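Local coordinates for aspartate--tRNA(Asp/Asn) ligase (Sulfolobus tokodaii, PDB 1WYD), which probably activates L-aspartate with ATP and transfers it to both tRNA(Asp) and tRNA(Asn), as a non-discriminating class II aminoacyl-tRNA synthetase, at residues Ala140-Ala143 / Phe144-Leu148. Numbering follows the deposited sequence.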
loop_
_atom_site.group_PDB
_atom_site.type_symbol
_atom_site.label_atom_id
_atom_site.label_comp_id
_atom_site.label_asym_id
_atom_site.label_seq_id
_atom_site.Cartn_x
_atom_site.Cartn_y
_atom_site.Cartn_z
ATOM N N ALA B 140 12.223 2.751 0.529
ATOM C CA ALA B 140 11.780 3.695 1.532
ATOM C C ALA B 140 10.495 3.199 2.201
ATOM O O ALA B 140 10.236 3.480 3.367
ATOM C CB ALA B 140 11.585 5.042 0.928
ATOM N N LEU B 141 9.694 2.465 1.453
ATOM C CA LEU B 141 8.425 2.005 1.986
ATOM C C LEU B 141 8.634 0.817 2.938
ATOM O O LEU B 141 7.957 0.685 3.985
ATOM C CB LEU B 141 7.453 1.659 0.836
ATOM C CG LEU B 141 6.977 2.875 -0.007
ATOM C CD1 LEU B 141 6.517 2.429 -1.393
ATOM C CD2 LEU B 141 5.860 3.661 0.673
ATOM N N LYS B 142 9.562 -0.044 2.538
ATOM C CA LYS B 142 9.966 -1.195 3.313
ATOM C C LYS B 142 10.448 -0.697 4.687
ATOM O O LYS B 142 9.981 -1.177 5.711
ATOM C CB LYS B 142 11.070 -1.970 2.548
ATOM C CG LYS B 142 11.332 -3.365 3.069
ATOM C CD LYS B 142 12.819 -3.765 3.014
ATOM C CE LYS B 142 13.730 -2.683 3.642
ATOM N NZ LYS B 142 15.007 -3.204 4.223
ATOM N N ALA B 143 11.309 0.315 4.697
ATOM C CA ALA B 143 11.920 0.786 5.946
ATOM C C ALA B 143 10.881 1.460 6.797
ATOM O O ALA B 143 10.975 1.438 8.040
ATOM C CB ALA B 143 13.082 1.755 5.694
ATOM N N PHE B 144 9.886 2.046 6.131
ATOM C CA PHE B 144 8.807 2.738 6.817
ATOM C C PHE B 144 7.996 1.707 7.582
ATOM O O PHE B 144 7.676 1.900 8.731
ATOM C CB PHE B 144 7.942 3.468 5.774
ATOM C CG PHE B 144 6.654 4.049 6.311
ATOM C CD1 PHE B 144 6.662 5.263 7.014
ATOM C CD2 PHE B 144 5.419 3.409 6.060
ATOM C CE1 PHE B 144 5.500 5.826 7.494
ATOM C CE2 PHE B 144 4.214 3.965 6.538
ATOM C CZ PHE B 144 4.257 5.206 7.252
ATOM N N ARG B 145 7.640 0.609 6.924
ATOM C CA ARG B 145 6.736 -0.342 7.536
ATOM C C ARG B 145 7.495 -1.118 8.619
ATOM O O ARG B 145 6.969 -1.376 9.703
ATOM C CB ARG B 145 6.157 -1.255 6.485
ATOM C CG ARG B 145 5.213 -0.562 5.507
ATOM C CD ARG B 145 4.433 -1.550 4.679
ATOM N NE ARG B 145 3.717 -0.919 3.575
ATOM C CZ ARG B 145 4.184 -0.793 2.338
ATOM N NH1 ARG B 145 5.388 -1.254 2.039
ATOM N NH2 ARG B 145 3.438 -0.215 1.378
ATOM N N GLU B 146 8.744 -1.454 8.329
ATOM C CA GLU B 146 9.598 -2.187 9.269
ATOM C C GLU B 146 9.623 -1.550 10.659
ATOM O O GLU B 146 9.331 -2.214 11.649
ATOM C CB GLU B 146 10.995 -2.306 8.660
ATOM C CG GLU B 146 12.052 -2.931 9.534
ATOM C CD GLU B 146 13.398 -2.832 8.859
ATOM O OE1 GLU B 146 13.923 -3.882 8.419
ATOM O OE2 GLU B 146 13.896 -1.694 8.726
ATOM N N THR B 147 9.896 -0.242 10.717
ATOM C CA THR B 147 9.912 0.505 11.960
ATOM C C THR B 147 8.580 0.407 12.665
ATOM O O THR B 147 8.523 0.256 13.904
ATOM C CB THR B 147 10.258 1.990 11.714
ATOM O OG1 THR B 147 11.564 2.065 11.155
ATOM C CG2 THR B 147 10.448 2.744 13.046
ATOM N N LEU B 148 7.507 0.483 11.870
ATOM C CA LEU B 148 6.156 0.513 12.403
ATOM C C LEU B 148 5.721 -0.820 12.999
ATOM O O LEU B 148 5.036 -0.835 14.045
ATOM C CB LEU B 148 5.172 1.014 11.332
ATOM C CG LEU B 148 5.275 2.522 11.211
ATOM C CD1 LEU B 148 4.822 2.948 9.824
ATOM C CD2 LEU B 148 4.484 3.202 12.319
HETATM O O HOH W 1 14.977 -1.480 6.490
#
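Two successive turns of the long helix 128-150 of the class II synthetase catalytic domain meet here, K142 facing E146 and L141 facing R145 in i to i+4 pairs. The alpha-helical backbone bonds run from F144 N to A140 O, from R145 N to L141 O and, the straightest of these three at 165°, from E146 N to K142 O at 2.9 Å. T147 N reaches A143 O only weakly. That carbonyl oxygen also has the T147 hydroxyl beside it, OG1 lying 3.2 Å from A143 O, and accepts a hydrogen bond from the side-chain amide ND2 of N248, which also bonds E146 OE2. On the polar side a water links K142 and E146, accepting from K142 NZ at 2.8 Å and donating to E146 OE2 at a short, so approximate, 2.5 Å; directly, K142 NZ stays 4.4 Å from E146 OE1, beyond a salt bridge. With CG anti to the backbone N (chi1 175°) and the chain extended, E146 brings its carboxylate to this water. K142 also forms a salt bridge to E256 of helix 235-256. R145 runs back along the preceding turn: its CG lies 3.4 Å from L141 O, and NH1 comes within 3.8 Å of L141 CB. The guanidinium continues to the dimer interface, where NH1 forms a salt bridge with E155 of the second subunit. One face of the F144 ring has L148 CD1 3.4 Å above its plane, offset toward the rim. The helix packs against helix 235-256, through A143, F144 and T147, and against strands 201-209 and 222-231 of the large mixed sheet, where L141 and F144 meet V205 and M226; L141 also touches L401, a predicted ATP-binding residue at the start of helix 401-409.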